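Local atomic coordinates of cell division control protein 73 (Saccharomyces cerevisiae, PDB entry 3V46), a protein that serves as a subunit of the PAF1 complex in transcription elongation and associated histone modification, its C-terminal Ras-like domain promoting association of the complex with chromatin. Residues A[14-19]-A[82-87]; A[90-95]-A[118-123]. All coordinates share one frame; numbering follows the deposited sequence.

Contact 1: A[14-19]-A[82-87]; sequences DPIILI and PEYWDR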
ATOM      1  N   ASP A  14      13.091  -5.641   7.278  1.00 30.28           N
ATOM      2  CA  ASP A  14      11.916  -5.838   6.432  1.00 24.88           C
ATOM      3  C   ASP A  14      11.225  -4.513   6.123  1.00 21.34           C
ATOM      4  O   ASP A  14      10.920  -3.723   7.019  1.00 21.68           O
ATOM      5  CB  ASP A  14      10.922  -6.809   7.067  1.00 24.38           C
ATOM      6  CG  ASP A  14      11.446  -8.236   7.117  1.00 26.93           C
ATOM      7  OD1 ASP A  14      12.366  -8.573   6.340  1.00 28.02           O
ATOM      8  OD2 ASP A  14      10.921  -9.029   7.922  1.00 32.72           O
ATOM      9  N   PRO A  15      10.977  -4.260   4.836  1.00 18.65           N
ATOM     10  CA  PRO A  15      10.264  -3.027   4.495  1.00 16.75           C
ATOM     11  C   PRO A  15       8.800  -3.058   4.944  1.00 16.14           C
ATOM     12  O   PRO A  15       8.188  -4.121   5.122  1.00 16.46           O
ATOM     13  CB  PRO A  15      10.366  -2.977   2.968  1.00 18.67           C
ATOM     14  CG  PRO A  15      10.561  -4.391   2.553  1.00 19.90           C
ATOM     15  CD  PRO A  15      11.335  -5.047   3.648  1.00 21.43           C
ATOM     16  N   ILE A  16       8.236  -1.868   5.093  1.00 15.23           N
ATOM     17  CA  ILE A  16       6.903  -1.706   5.634  1.00 15.19           C
ATOM     18  C   ILE A  16       5.984  -1.022   4.631  1.00 13.90           C
ATOM     19  O   ILE A  16       6.379  -0.065   3.960  1.00 13.44           O
ATOM     20  CB  ILE A  16       6.952  -0.867   6.920  1.00 15.40           C
ATOM     21  CG1 ILE A  16       7.852  -1.558   7.956  1.00 17.82           C
ATOM     22  CG2 ILE A  16       5.563  -0.650   7.471  1.00 17.48           C
ATOM     23  CD1 ILE A  16       8.203  -0.704   9.165  1.00 21.09           C
ATOM     24  N   ILE A  17       4.758  -1.529   4.531  1.00 12.61           N
ATOM     25  CA  ILE A  17       3.704  -0.909   3.747  1.00 11.91           C
ATOM     26  C   ILE A  17       2.613  -0.478   4.709  1.00 12.75           C
ATOM     27  O   ILE A  17       2.147  -1.270   5.525  1.00 13.07           O
ATOM     28  CB  ILE A  17       3.115  -1.882   2.708  1.00 14.52           C
ATOM     29  CG1 ILE A  17       4.194  -2.332   1.714  1.00 15.79           C
ATOM     30  CG2 ILE A  17       1.973  -1.210   1.946  1.00 13.84           C
ATOM     31  CD1 ILE A  17       3.740  -3.386   0.675  1.00 16.01           C
ATOM     32  N   LEU A  18       2.216   0.784   4.640  1.00 11.99           N
ATOM     33  CA  LEU A  18       1.142   1.279   5.498  1.00 11.58           C
ATOM     34  C   LEU A  18      -0.168   1.259   4.736  1.00 13.04           C
ATOM     35  O   LEU A  18      -0.267   1.834   3.661  1.00 14.00           O
ATOM     36  CB  LEU A  18       1.419   2.705   5.945  1.00 13.02           C
ATOM     37  CG  LEU A  18       2.723   2.960   6.673  1.00 18.01           C
ATOM     38  CD1 LEU A  18       2.796   4.421   7.099  1.00 19.17           C
ATOM     39  CD2 LEU A  18       2.813   2.049   7.865  1.00 21.87           C
ATOM     40  N   ILE A  19      -1.174   0.620   5.322  1.00 12.29           N
ATOM     41  CA  ILE A  19      -2.500   0.541   4.729  0.55 12.79           C
ATOM     42  C   ILE A  19      -3.550   0.738   5.820  1.00 16.41           C
ATOM     43  O   ILE A  19      -4.268  -0.195   6.196  1.00 18.69           O
ATOM     44  CB  ILE A  19      -2.696  -0.783   3.949  0.55 15.68           C
ATOM     45  CG1 ILE A  19      -4.022  -0.759   3.179  0.55 13.16           C
ATOM     46  CG2 ILE A  19      -2.596  -1.998   4.884  0.55 21.32           C
ATOM     47  CD1 ILE A  19      -4.155  -1.853   2.153  0.55 22.06           C
ATOM     48  N   PRO A  82      12.150   6.180  15.621  1.00 44.31           N
ATOM     49  CA  PRO A  82      12.000   6.900  14.355  1.00 47.36           C
ATOM     50  C   PRO A  82      12.535   6.103  13.168  1.00 43.17           C
ATOM     51  O   PRO A  82      12.039   6.250  12.046  1.00 42.48           O
ATOM     52  CB  PRO A  82      12.831   8.169  14.574  1.00 48.82           C
ATOM     53  CG  PRO A  82      12.867   8.347  16.056  1.00 51.10           C
ATOM     54  CD  PRO A  82      12.901   6.963  16.619  1.00 49.00           C
ATOM     55  N   GLU A  83      13.520   5.246  13.404  1.00 41.36           N
ATOM     56  CA  GLU A  83      14.142   4.533  12.288  1.00 47.25           C
ATOM     57  C   GLU A  83      13.182   3.559  11.589  1.00 43.58           C
ATOM     58  O   GLU A  83      13.413   3.183  10.439  1.00 45.38           O
ATOM     59  CB  GLU A  83      15.446   3.842  12.712  1.00 53.85           C
ATOM     60  CG  GLU A  83      15.383   3.010  13.986  1.00 57.77           C
ATOM     61  CD  GLU A  83      16.746   2.437  14.360  1.00 60.84           C
ATOM     62  OE1 GLU A  83      17.716   2.680  13.611  1.00 62.63           O
ATOM     63  OE2 GLU A  83      16.852   1.743  15.395  1.00 62.05           O
ATOM     64  N   TYR A  84      12.102   3.168  12.264  1.00 38.53           N
ATOM     65  CA  TYR A  84      11.065   2.368  11.625  1.00 35.99           C
ATOM     66  C   TYR A  84      10.511   3.130  10.427  1.00 27.98           C
ATOM     67  O   TYR A  84      10.143   2.541   9.417  1.00 28.39           O
ATOM     68  CB  TYR A  84       9.912   2.059  12.589  1.00 40.96           C
ATOM     69  CG  TYR A  84      10.118   0.852  13.476  1.00 44.79           C
ATOM     70  CD1 TYR A  84       9.779  -0.420  13.039  1.00 47.41           C
ATOM     71  CD2 TYR A  84      10.621   0.986  14.762  1.00 42.94           C
ATOM     72  CE1 TYR A  84       9.954  -1.526  13.850  1.00 50.65           C
ATOM     73  CE2 TYR A  84      10.804  -0.113  15.578  1.00 46.33           C
ATOM     74  CZ  TYR A  84      10.466  -1.366  15.117  1.00 50.57           C
ATOM     75  OH  TYR A  84      10.639  -2.465  15.927  1.00 56.69           O
ATOM     76  N   TRP A  85      10.440   4.448  10.543  1.00 22.91           N
ATOM     77  CA  TRP A  85       9.882   5.253   9.463  1.00 20.85           C
ATOM     78  C   TRP A  85      10.717   5.191   8.190  1.00 18.82           C
ATOM     79  O   TRP A  85      10.180   5.330   7.095  1.00 18.41           O
ATOM     80  CB  TRP A  85       9.686   6.700   9.914  1.00 21.31           C
ATOM     81  CG  TRP A  85       8.484   6.812  10.762  1.00 25.85           C
ATOM     82  CD1 TRP A  85       8.432   6.936  12.122  1.00 29.83           C
ATOM     83  CD2 TRP A  85       7.131   6.750  10.308  1.00 29.97           C
ATOM     84  NE1 TRP A  85       7.121   6.970  12.538  1.00 32.73           N
ATOM     85  CE2 TRP A  85       6.304   6.859  11.442  1.00 32.28           C
ATOM     86  CE3 TRP A  85       6.539   6.625   9.049  1.00 29.08           C
ATOM     87  CZ2 TRP A  85       4.919   6.833  11.354  1.00 29.14           C
ATOM     88  CZ3 TRP A  85       5.163   6.602   8.966  1.00 31.09           C
ATOM     89  CH2 TRP A  85       4.369   6.718  10.110  1.00 29.48           C
ATOM     90  N   ASP A  86      12.020   4.968   8.325  1.00 20.17           N
ATOM     91  CA  ASP A  86      12.891   4.870   7.155  1.00 22.07           C
ATOM     92  C   ASP A  86      12.604   3.606   6.361  1.00 21.04           C
ATOM     93  O   ASP A  86      13.029   3.490   5.206  1.00 22.62           O
ATOM     94  CB  ASP A  86      14.364   4.864   7.562  1.00 25.12           C
ATOM     95  CG  ASP A  86      14.804   6.157   8.200  1.00 28.35           C
ATOM     96  OD1 ASP A  86      14.276   7.218   7.815  1.00 26.36           O
ATOM     97  OD2 ASP A  86      15.694   6.111   9.086  1.00 35.84           O
ATOM     98  N   ARG A  87      11.899   2.661   6.988  1.00 20.66           N
ATOM     99  CA  ARG A  87      11.591   1.365   6.388  1.00 20.92           C
ATOM    100  C   ARG A  87      10.295   1.384   5.590  1.00 17.07           C
ATOM    101  O   ARG A  87       9.973   0.416   4.913  1.00 16.62           O
ATOM    102  CB  ARG A  87      11.485   0.288   7.475  1.00 24.94           C
ATOM    103  CG  ARG A  87      12.814  -0.030   8.166  1.00 30.83           C
ATOM    104  CD  ARG A  87      12.611  -0.840   9.437  1.00 33.93           C
ATOM    105  NE  ARG A  87      11.927  -2.105   9.199  1.00 35.69           N
ATOM    106  CZ  ARG A  87      11.505  -2.920  10.159  1.00 36.10           C
ATOM    107  NH1 ARG A  87      11.714  -2.612  11.433  1.00 40.48           N
ATOM    108  NH2 ARG A  87      10.882  -4.045   9.853  1.00 36.99           N
TER
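The backbone oxygen of Asp14 is held by the side chain of Arg87, which reaches it side-on with two nitrogens. NH2 of Arg87 lies 2.9 Å from Asp14 O, in the carbonyl plane and on a lone pair; NE of Arg87 donates to the same oxygen from a position tilted 29° from that plane. Both bonds run almost in the plane of the guanidinium, and the chain of Arg87 bends at chi3 (59°), which places NE for this grip. At Pro15 the CA makes a CH···O contact with Arg87 O, 3.5 Å away. Ile16 N then donates to Arg87 O at 2.9 Å. Ile16 CD1 lies over one face of the Arg87 guanidinium, offset toward its rim, and is 3.8 Å from Arg87 CB. The same methyl reaches the edge of the Tyr84 ring. An alanine in place of Arg87 would probably leave Asp14 O without these two donors and Ile16 CD1 without the flat group against it, though the contact with CB would stay. Further along, Leu18 meets Trp85 at about a right angle, with Leu18 CD1 3.7 Å from Trp85 CZ3; the indole also stacks on Phe79. The turns of 82-87, with successive i to i+3 backbone bonds, thus pack beside strand 16-18 just before the chain enters strand 88-92, its parallel neighbour in the central sheet of this Ras-like fold.

Contact 2: A[90-95]-A[118-123]; sequences AIFTTG and YYFHFA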
ATOM      1  N   ALA A  90       5.940   2.025   0.971  1.00 13.55           N
ATOM      2  CA  ALA A  90       4.700   2.338   0.267  1.00 13.23           C
ATOM      3  C   ALA A  90       3.621   2.668   1.264  1.00 12.65           C
ATOM      4  O   ALA A  90       3.570   2.097   2.361  1.00 12.93           O
ATOM      5  CB  ALA A  90       4.272   1.173  -0.617  1.00 16.30           C
ATOM      6  N   ILE A  91       2.750   3.588   0.857  1.00 12.40           N
ATOM      7  CA  ILE A  91       1.627   4.034   1.659  1.00 12.70           C
ATOM      8  C   ILE A  91       0.383   4.018   0.786  1.00 13.09           C
ATOM      9  O   ILE A  91       0.332   4.687  -0.256  1.00 13.96           O
ATOM     10  CB  ILE A  91       1.872   5.451   2.214  1.00 13.29           C
ATOM     11  CG1 ILE A  91       3.127   5.455   3.117  1.00 15.05           C
ATOM     12  CG2 ILE A  91       0.653   5.950   2.993  1.00 16.00           C
ATOM     13  CD1 ILE A  91       3.549   6.810   3.582  1.00 18.59           C
ATOM     14  N   PHE A  92      -0.610   3.227   1.193  1.00 12.11           N
ATOM     15  CA  PHE A  92      -1.918   3.269   0.573  1.00 12.35           C
ATOM     16  C   PHE A  92      -2.720   4.344   1.272  1.00 13.71           C
ATOM     17  O   PHE A  92      -2.768   4.384   2.504  1.00 14.76           O
ATOM     18  CB  PHE A  92      -2.639   1.925   0.709  1.00 13.41           C
ATOM     19  CG  PHE A  92      -2.084   0.829  -0.158  1.00 15.54           C
ATOM     20  CD1 PHE A  92      -0.726   0.672  -0.339  1.00 21.46           C
ATOM     21  CD2 PHE A  92      -2.925  -0.057  -0.779  1.00 20.94           C
ATOM     22  CE1 PHE A  92      -0.228  -0.355  -1.134  1.00 22.39           C
ATOM     23  CE2 PHE A  92      -2.428  -1.084  -1.565  1.00 21.83           C
ATOM     24  CZ  PHE A  92      -1.088  -1.238  -1.731  1.00 21.19           C
ATOM     25  N   THR A  93      -3.379   5.201   0.495  1.00 14.62           N
ATOM     26  CA  THR A  93      -4.096   6.333   1.065  1.00 12.90           C
ATOM     27  C   THR A  93      -5.606   6.165   1.021  1.00 15.05           C
ATOM     28  O   THR A  93      -6.166   5.592   0.083  1.00 18.14           O
ATOM     29  CB  THR A  93      -3.748   7.640   0.335  1.00 20.98           C
ATOM     30  OG1 THR A  93      -4.097   7.515  -1.048  1.00 20.32           O
ATOM     31  CG2 THR A  93      -2.279   7.943   0.448  1.00 21.56           C
ATOM     32  N   THR A  94      -6.250   6.688   2.055  1.00 18.11           N
ATOM     33  CA  THR A  94      -7.692   6.607   2.211  1.00 21.72           C
ATOM     34  C   THR A  94      -8.351   7.767   1.516  1.00 23.41           C
ATOM     35  O   THR A  94      -9.522   7.709   1.177  1.00 27.83           O
ATOM     36  CB  THR A  94      -8.094   6.705   3.694  1.00 21.97           C
ATOM     37  OG1 THR A  94      -7.653   7.963   4.217  1.00 22.64           O
ATOM     38  CG2 THR A  94      -7.470   5.573   4.495  1.00 24.67           C
ATOM     39  N   GLY A  95      -7.590   8.839   1.334  1.00 21.96           N
ATOM     40  CA  GLY A  95      -8.140  10.078   0.822  1.00 30.14           C
ATOM     41  C   GLY A  95      -8.386  11.122   1.898  1.00 30.38           C
ATOM     42  O   GLY A  95      -8.788  12.229   1.581  1.00 37.40           O
ATOM     43  N   TYR A 118      -0.004   5.340  -3.048  1.00 13.11           N
ATOM     44  CA  TYR A 118      -1.005   4.761  -3.938  1.00 13.72           C
ATOM     45  C   TYR A 118      -2.387   5.170  -3.467  1.00 13.58           C
ATOM     46  O   TYR A 118      -2.625   5.314  -2.264  1.00 14.80           O
ATOM     47  CB  TYR A 118      -0.937   3.227  -3.932  1.00 14.73           C
ATOM     48  CG  TYR A 118       0.344   2.662  -4.485  1.00 14.24           C
ATOM     49  CD1 TYR A 118       1.430   2.420  -3.657  1.00 15.43           C
ATOM     50  CD2 TYR A 118       0.476   2.381  -5.833  1.00 16.97           C
ATOM     51  CE1 TYR A 118       2.591   1.907  -4.143  1.00 16.28           C
ATOM     52  CE2 TYR A 118       1.658   1.858  -6.337  1.00 19.81           C
ATOM     53  CZ  TYR A 118       2.706   1.624  -5.478  1.00 17.44           C
ATOM     54  OH  TYR A 118       3.890   1.114  -5.955  1.00 20.74           O
ATOM     55  N   TYR A 119      -3.290   5.364  -4.422  1.00 14.44           N
ATOM     56  CA  TYR A 119      -4.691   5.594  -4.136  1.00 14.81           C
ATOM     57  C   TYR A 119      -5.508   4.662  -5.034  1.00 15.99           C
ATOM     58  O   TYR A 119      -5.570   4.850  -6.242  1.00 17.15           O
ATOM     59  CB  TYR A 119      -5.090   7.055  -4.388  1.00 15.48           C
ATOM     60  CG  TYR A 119      -6.555   7.315  -4.133  1.00 15.92           C
ATOM     61  CD1 TYR A 119      -7.043   7.446  -2.839  1.00 18.61           C
ATOM     62  CD2 TYR A 119      -7.453   7.436  -5.185  1.00 18.26           C
ATOM     63  CE1 TYR A 119      -8.375   7.676  -2.593  1.00 19.39           C
ATOM     64  CE2 TYR A 119      -8.791   7.679  -4.951  1.00 20.32           C
ATOM     65  CZ  TYR A 119      -9.247   7.792  -3.653  1.00 18.99           C
ATOM     66  OH  TYR A 119     -10.573   8.042  -3.411  1.00 24.98           O
ATOM     67  N   PHE A 120      -6.120   3.651  -4.437  1.00 15.43           N
ATOM     68  CA  PHE A 120      -6.936   2.692  -5.172  1.00 17.31           C
ATOM     69  C   PHE A 120      -8.402   3.089  -5.087  1.00 16.76           C
ATOM     70  O   PHE A 120      -8.894   3.498  -4.025  1.00 19.44           O
ATOM     71  CB  PHE A 120      -6.770   1.278  -4.590  1.00 17.37           C
ATOM     72  CG  PHE A 120      -5.500   0.585  -5.001  1.00 18.68           C
ATOM     73  CD1 PHE A 120      -4.302   0.859  -4.358  1.00 22.11           C
ATOM     74  CD2 PHE A 120      -5.511  -0.357  -6.017  1.00 20.14           C
ATOM     75  CE1 PHE A 120      -3.141   0.205  -4.730  1.00 25.84           C
ATOM     76  CE2 PHE A 120      -4.357  -1.019  -6.384  1.00 24.28           C
ATOM     77  CZ  PHE A 120      -3.170  -0.729  -5.749  1.00 25.50           C
ATOM     78  N   HIS A 121      -9.104   2.971  -6.207  1.00 20.20           N
ATOM     79  CA  HIS A 121     -10.524   3.276  -6.237  1.00 21.67           C
ATOM     80  C   HIS A 121     -11.204   2.527  -7.375  1.00 21.78           C
ATOM     81  O   HIS A 121     -10.544   1.967  -8.252  1.00 20.52           O
ATOM     82  CB  HIS A 121     -10.743   4.778  -6.400  1.00 25.71           C
ATOM     83  CG  HIS A 121     -10.280   5.306  -7.718  1.00 25.42           C
ATOM     84  ND1 HIS A 121     -11.152   5.633  -8.736  1.00 30.17           N
ATOM     85  CD2 HIS A 121      -9.037   5.554  -8.192  1.00 26.76           C
ATOM     86  CE1 HIS A 121     -10.464   6.060  -9.779  1.00 33.09           C
ATOM     87  NE2 HIS A 121      -9.179   6.020  -9.477  1.00 32.05           N
ATOM     88  N   PHE A 122     -12.524   2.485  -7.339  1.00 24.32           N
ATOM     89  CA  PHE A 122     -13.269   1.816  -8.392  1.00 22.70           C
ATOM     90  C   PHE A 122     -13.418   2.707  -9.600  1.00 24.85           C
ATOM     91  O   PHE A 122     -13.648   3.914  -9.477  1.00 26.28           O
ATOM     92  CB  PHE A 122     -14.650   1.393  -7.906  1.00 22.75           C
ATOM     93  CG  PHE A 122     -14.630   0.201  -6.995  1.00 23.17           C
ATOM     94  CD1 PHE A 122     -13.957  -0.950  -7.361  1.00 25.08           C
ATOM     95  CD2 PHE A 122     -15.283   0.233  -5.782  1.00 27.99           C
ATOM     96  CE1 PHE A 122     -13.935  -2.052  -6.530  1.00 26.95           C
ATOM     97  CE2 PHE A 122     -15.266  -0.867  -4.940  1.00 29.45           C
ATOM     98  CZ  PHE A 122     -14.591  -2.008  -5.315  1.00 27.98           C
ATOM     99  N   ALA A 123     -13.289   2.094 -10.769  1.00 24.89           N
ATOM    100  CA  ALA A 123     -13.580   2.752 -12.025  1.00 31.45           C
ATOM    101  C   ALA A 123     -14.980   3.343 -11.936  1.00 36.61           C
ATOM    102  O   ALA A 123     -15.922   2.656 -11.539  1.00 35.78           O
ATOM    103  CB  ALA A 123     -13.501   1.752 -13.150  1.00 30.44           C
TER
HETATM  104  O   HOH W   1      -5.711   3.416  -1.553  1.00 17.73           O
HETATM  105  O   HOH W   2     -11.485   8.914  -0.399  1.00 51.80           O
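Tyr118 O takes two bonds from one residue, Thr93. The backbone N of Thr93 donates to Tyr118 O at 2.9 Å, while Thr93 OG1 donates to the same oxygen from a position tilted 35° from the carbonyl plane. OG1 can do so because it stands between the backbone N and the carbonyl carbon of Thr93 (chi1 60°). From there it also meets the edge of the neighbouring Tyr119 ring, with Thr93 OG1 3.4 Å from Tyr119 CD1. Two residues before Thr93, Ile91 O accepts from Tyr118 N at 2.9 Å, so the backbone bonds straddle the parallel bridge of Phe92 with Tyr118.

Phe92, Tyr118 and Phe120 form an aromatic cluster. The rings of Phe92 and Phe120 are close to parallel, 17° apart, but slid so far that they barely overlap; the closest approach is Phe92 CE2 to Phe120 CE1, 3.5 Å. Tyr118 lies obliquely to Phe92, and its CB sits over one face of the Phe92 ring. Ala90 CB abuts the edge of the Tyr118 ring.

Strands 88-92 and 116-122 are the two parallel arms of a beta-alpha-beta unit joined through helix 108-114, a building block of the Ras-like fold.

Beyond Thr93 the segments diverge and water fills in. One molecule donates to Thr93 O and accepts from Phe120 N at 2.9 Å; another donates to Thr94 O and lies farther, 3.3 Å, from Tyr119 OH. In the second shell, Ser159 bonds the hydroxyl of Tyr118, and Phe156 of helix 149-166 packs against both Tyr118 and Phe120. On the other side of the sheet, Phe112 of helix 108-114 touches Thr93.

Contact 1 and contact 2 belong to one sheet, in which strand 16-18 lies beside strand 88-92 and the latter beside strand 116-122. Their centres are about 18 Å apart, on opposite sides of the centre of the chain. The join between them is direct: Leu18 O lies 2.9 Å from Phe92 N, and Leu18 N 3.0 Å from Ala90 O, both probable hydrogen bonds. Packing continues this link, with Ile19 CD1 3.7 Å from Phe92 CD2. Along the chain the contacts follow in series, 82-87 leading into the strand that opens contact 2. Although the fold is Ras-like, this domain does not bind GTP, and both contacts belong to its sheet and the loop beside it.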